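Local coordinates for protein cytochrome c'' (Methylophilus methylotrophus, PDB 1GU2) that carries a covalently bound heme c with two axial histidine ligands and probably serves in electron transfer, at residues K32-R37 with A47-C52. Numbering follows the deposited sequence.
With HEC (heme c), chain C.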
ATOM      1  N   LYS A  32       0.190  -1.418   8.626  1.00 11.48           N
ATOM      2  CA  LYS A  32      -1.194  -1.719   8.866  1.00 11.32           C
ATOM      3  C   LYS A  32      -1.967  -0.496   9.387  1.00 11.24           C
ATOM      4  O   LYS A  32      -3.101  -0.205   8.975  1.00 11.41           O
ATOM      5  CB  LYS A  32      -1.299  -2.918   9.858  1.00 13.58           C
ATOM      6  CG  LYS A  32      -2.720  -3.334  10.127  1.00 16.02           C
ATOM      7  CD  LYS A  32      -2.791  -4.509  11.092  1.00 23.76           C
ATOM      8  CE  LYS A  32      -4.164  -5.139  11.093  1.00 28.26           C
ATOM      9  NZ  LYS A  32      -4.101  -6.515  11.628  1.00 42.08           N
ATOM     10  N   ILE A  33      -1.353   0.273  10.307  1.00 12.00           N
ATOM     11  CA  ILE A  33      -2.010   1.486  10.790  1.00 12.53           C
ATOM     12  C   ILE A  33      -2.206   2.459   9.656  1.00 12.62           C
ATOM     13  O   ILE A  33      -3.297   3.048   9.570  1.00 13.24           O
ATOM     14  CB  ILE A  33      -1.189   2.100  11.927  1.00 14.45           C
ATOM     15  CG1 ILE A  33      -1.244   1.277  13.203  1.00 16.14           C
ATOM     16  CG2 ILE A  33      -1.624   3.553  12.173  1.00 17.07           C
ATOM     17  CD1 ILE A  33      -0.232   1.647  14.260  1.00 17.67           C
ATOM     18  N   PHE A  34      -1.231   2.632   8.789  1.00 11.58           N
ATOM     19  CA  PHE A  34      -1.331   3.524   7.648  1.00 11.45           C
ATOM     20  C   PHE A  34      -2.502   3.101   6.761  1.00 11.31           C
ATOM     21  O   PHE A  34      -3.283   3.917   6.286  1.00 11.50           O
ATOM     22  CB  PHE A  34      -0.011   3.473   6.897  1.00 12.03           C
ATOM     23  CG  PHE A  34      -0.000   4.086   5.513  1.00 11.59           C
ATOM     24  CD1 PHE A  34      -0.162   3.252   4.399  1.00 13.92           C
ATOM     25  CD2 PHE A  34       0.177   5.450   5.342  1.00 12.71           C
ATOM     26  CE1 PHE A  34      -0.105   3.762   3.120  1.00 17.26           C
ATOM     27  CE2 PHE A  34       0.234   5.969   4.049  1.00 16.24           C
ATOM     28  CZ  PHE A  34       0.065   5.110   2.984  1.00 17.87           C
ATOM     29  N   PHE A  35      -2.672   1.808   6.516  1.00 10.83           N
ATOM     30  CA  PHE A  35      -3.718   1.266   5.630  1.00 10.60           C
ATOM     31  C   PHE A  35      -5.117   1.505   6.167  1.00 10.84           C
ATOM     32  O   PHE A  35      -6.036   1.727   5.376  1.00 11.25           O
ATOM     33  CB  PHE A  35      -3.433  -0.228   5.433  1.00 11.31           C
ATOM     34  CG  PHE A  35      -4.362  -0.959   4.504  1.00 11.98           C
ATOM     35  CD1 PHE A  35      -4.401  -0.688   3.134  1.00 11.84           C
ATOM     36  CD2 PHE A  35      -5.229  -1.933   4.996  1.00 12.51           C
ATOM     37  CE1 PHE A  35      -5.281  -1.357   2.286  1.00 11.40           C
ATOM     38  CE2 PHE A  35      -6.105  -2.631   4.166  1.00 12.59           C
ATOM     39  CZ  PHE A  35      -6.124  -2.332   2.807  1.00 12.39           C
ATOM     40  N   ASN A  36      -5.269   1.449   7.490  1.00 10.94           N
ATOM     41  CA  ASN A  36      -6.575   1.602   8.130  1.00 11.90           C
ATOM     42  C   ASN A  36      -6.871   2.978   8.648  1.00 11.76           C
ATOM     43  O   ASN A  36      -8.007   3.257   9.053  1.00 14.14           O
ATOM     44  CB  ASN A  36      -6.707   0.575   9.274  1.00 13.06           C
ATOM     45  CG  ASN A  36      -6.811  -0.831   8.711  1.00 12.66           C
ATOM     46  OD1 ASN A  36      -7.856  -1.270   8.269  1.00 15.47           O
ATOM     47  ND2 ASN A  36      -5.689  -1.572   8.753  1.00 14.01           N
ATOM     48  N   ARG A  37      -5.901   3.871   8.688  1.00 14.51           N
ATOM     49  CA  ARG A  37      -6.083   5.164   9.349  1.00 16.97           C
ATOM     50  C   ARG A  37      -7.078   6.020   8.622  1.00 14.31           C
ATOM     51  O   ARG A  37      -7.004   6.170   7.411  1.00 15.96           O
ATOM     52  CB  ARG A  37      -4.733   5.900   9.405  1.00 24.84           C
ATOM     53  CG  ARG A  37      -4.900   7.311   9.979  1.00 30.65           C
ATOM     54  CD  ARG A  37      -3.635   8.119   9.968  1.00 33.24           C
ATOM     55  NE  ARG A  37      -2.403   7.443  10.044  1.00 36.80           N
ATOM     56  CZ  ARG A  37      -1.208   7.056   9.674  1.00 37.03           C
ATOM     57  NH1 ARG A  37      -0.458   6.242  10.453  1.00 50.72           N
ATOM     58  NH2 ARG A  37      -0.639   7.412   8.516  1.00 29.09           N
ATOM     59  N   ALA A  47     -11.884   9.099   5.168  1.00 10.46           N
ATOM     60  CA  ALA A  47     -11.683   7.890   4.339  1.00 11.62           C
ATOM     61  C   ALA A  47     -10.374   7.233   4.781  1.00 10.74           C
ATOM     62  O   ALA A  47      -9.595   7.845   5.483  1.00 11.13           O
ATOM     63  CB  ALA A  47     -11.627   8.215   2.851  1.00 13.40           C
ATOM     64  N   ALA A  48     -10.170   6.003   4.353  1.00 10.84           N
ATOM     65  CA  ALA A  48      -8.933   5.249   4.607  1.00 10.85           C
ATOM     66  C   ALA A  48      -8.617   4.427   3.369  1.00 11.44           C
ATOM     67  O   ALA A  48      -9.502   4.191   2.537  1.00 10.69           O
ATOM     68  CB  ALA A  48      -9.079   4.293   5.789  1.00 11.58           C
ATOM     69  N   CYS A  49      -7.395   3.942   3.244  1.00 10.10           N
ATOM     70  CA  CYS A  49      -7.120   2.974   2.169  1.00  9.34           C
ATOM     71  C   CYS A  49      -8.143   1.801   2.217  1.00  9.57           C
ATOM     72  O   CYS A  49      -8.604   1.327   1.179  1.00  9.64           O
ATOM     73  CB  CYS A  49      -5.714   2.409   2.266  1.00  9.45           C
ATOM     74  SG  CYS A  49      -4.385   3.609   2.502  1.00 10.18           S
ATOM     75  N   ALA A  50      -8.440   1.373   3.437  1.00 10.13           N
ATOM     76  CA  ALA A  50      -9.388   0.299   3.661  1.00 11.23           C
ATOM     77  C   ALA A  50     -10.816   0.602   3.209  1.00 11.47           C
ATOM     78  O   ALA A  50     -11.631  -0.316   3.047  1.00 11.90           O
ATOM     79  CB  ALA A  50      -9.394  -0.043   5.162  1.00 11.13           C
ATOM     80  N   SER A  51     -11.145   1.884   2.976  1.00 11.20           N
ATOM     81  CA  SER A  51     -12.474   2.223   2.490  1.00 11.80           C
ATOM     82  C   SER A  51     -12.768   1.537   1.169  1.00 12.53           C
ATOM     83  O   SER A  51     -13.892   1.122   0.947  1.00 13.36           O
ATOM     84  CB  SER A  51     -12.630   3.719   2.289  1.00 12.53           C
ATOM     85  OG  SER A  51     -12.494   4.443   3.505  1.00 13.57           O
ATOM     86  N   CYS A  52     -11.743   1.461   0.306  1.00 11.37           N
ATOM     87  CA  CYS A  52     -11.877   0.815  -0.990  1.00 10.88           C
ATOM     88  C   CYS A  52     -11.283  -0.579  -0.990  1.00 11.40           C
ATOM     89  O   CYS A  52     -11.786  -1.475  -1.664  1.00 13.62           O
ATOM     90  CB  CYS A  52     -11.200   1.663  -2.077  1.00 10.18           C
ATOM     91  SG  CYS A  52     -12.061   3.228  -2.295  1.00 11.65           S
TER
HETATM   92 FE   HEC C 125      -5.779   1.941  -3.924  1.00  8.86          FE
HETATM   93  CHA HEC C 125      -4.854   0.273  -6.768  1.00 11.22           C
HETATM   94  CHB HEC C 125      -2.817   1.071  -2.472  1.00  9.35           C
HETATM   95  CHC HEC C 125      -6.503   4.023  -1.289  1.00  8.87           C
HETATM   96  CHD HEC C 125      -8.891   2.494  -5.260  1.00 10.79           C
HETATM   97  NA  HEC C 125      -4.194   0.841  -4.465  1.00  9.51           N
HETATM   98  C1A HEC C 125      -3.967   0.223  -5.707  1.00  9.86           C
HETATM   99  C2A HEC C 125      -2.687  -0.430  -5.698  1.00 10.79           C
HETATM  100  C3A HEC C 125      -2.142  -0.250  -4.483  1.00 10.23           C
HETATM  101  C4A HEC C 125      -3.055   0.573  -3.728  1.00  8.60           C
HETATM  102  CMA HEC C 125      -0.775  -0.758  -3.959  1.00 11.73           C
HETATM  103  CAA HEC C 125      -2.087  -1.198  -6.889  1.00 12.04           C
HETATM  104  CBA HEC C 125      -1.188  -0.310  -7.767  1.00 13.76           C
HETATM  105  CGA HEC C 125      -0.627  -1.050  -8.932  1.00 17.41           C
HETATM  106  O1A HEC C 125      -0.406  -0.417  -9.988  1.00 31.97           O
HETATM  107  O2A HEC C 125      -0.386  -2.266  -8.856  1.00 25.19           O
HETATM  108  NB  HEC C 125      -4.831   2.454  -2.230  1.00  8.74           N
HETATM  109  C1B HEC C 125      -3.607   2.017  -1.809  1.00  9.12           C
HETATM  110  C2B HEC C 125      -3.234   2.718  -0.587  1.00  9.56           C
HETATM  111  C3B HEC C 125      -4.255   3.565  -0.275  1.00  9.17           C
HETATM  112  C4B HEC C 125      -5.264   3.374  -1.291  1.00  8.74           C
HETATM  113  CMB HEC C 125      -1.918   2.532   0.187  1.00 10.17           C
HETATM  114  CAB HEC C 125      -4.400   4.534   0.922  1.00  9.95           C
HETATM  115  CBB HEC C 125      -3.270   5.561   0.951  1.00 11.37           C
HETATM  116  NC  HEC C 125      -7.376   3.022  -3.383  1.00  9.72           N
HETATM  117  C1C HEC C 125      -7.498   3.797  -2.228  1.00  9.16           C
HETATM  118  C2C HEC C 125      -8.848   4.310  -2.133  1.00 10.19           C
HETATM  119  C3C HEC C 125      -9.531   3.867  -3.231  1.00 10.82           C
HETATM  120  C4C HEC C 125      -8.621   3.079  -4.014  1.00 10.06           C
HETATM  121  CMC HEC C 125      -9.327   5.143  -0.927  1.00 10.53           C
HETATM  122  CAC HEC C 125     -11.007   4.023  -3.597  1.00 12.00           C
HETATM  123  CBC HEC C 125     -11.449   5.479  -3.704  1.00 14.41           C
HETATM  124  ND  HEC C 125      -6.674   1.475  -5.642  1.00 10.23           N
HETATM  125  C1D HEC C 125      -7.973   1.826  -6.036  1.00 10.43           C
HETATM  126  C2D HEC C 125      -8.177   1.481  -7.417  1.00 11.65           C
HETATM  127  C3D HEC C 125      -6.983   1.025  -7.901  1.00 12.68           C
HETATM  128  C4D HEC C 125      -6.090   0.899  -6.771  1.00 11.22           C
HETATM  129  CMD HEC C 125      -9.493   1.655  -8.196  1.00 15.92           C
HETATM  130  CAD HEC C 125      -6.651   0.756  -9.391  1.00 15.71           C
HETATM  131  CBD HEC C 125      -7.276  -0.560  -9.920  1.00 16.14           C
HETATM  132  CGD HEC C 125      -6.391  -1.776  -9.740  1.00 19.42           C
HETATM  133  O1D HEC C 125      -6.888  -2.940  -9.737  1.00 16.65           O
HETATM  134  O2D HEC C 125      -5.148  -1.613  -9.622  1.00 15.66           O
HETATM  135  O   HOH W   1      -5.672   5.127   5.263  1.00 11.00           O
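Phe35 lays its ring beside the start of helix 49-53, with CD1 3.5 Å from Cys49 CB and one face turned to the backbone N and CA of Ala50. CG stands anti to the backbone N (chi1 -177°), beside the carbonyl carbon. The carbonyl O of Phe35 accepts the N-H of Ala50 at 3.1 Å, joining the C-terminal end of helix 28-36 to the start of helix 49-53, while a water accepts the N-H of Cys49 and lies within hydrogen-bonding distance of Phe34 O and Arg37 O. Ala48 CB packs 3.2 Å from Arg37 O. Cys49 and Cys52 belong to the CXXCH motif of c-type cytochromes: Cys49 SG is bonded to heme CAB (1.8 Å), Cys52 SG to CAC, and His53 is an axial iron ligand. The Cys49 sulfur makes an oblique sulfur-aromatic contact with the Phe34 ring, 4.8 Å from its centroid; Phe34 CE1 reaches heme methyl CMB at 3.7 Å. The partly exposed side is looser. There Asn36 OD1 merely touches Ala50 CB (3.7 Å), and Asn36 ND2 donates to Lys32 O at 2.9 Å, on the face opposite to Asn36 N, which also donates to it. An alanine at Asn36 would probably leave Lys32 O without this second donor and Ala50 CB less covered.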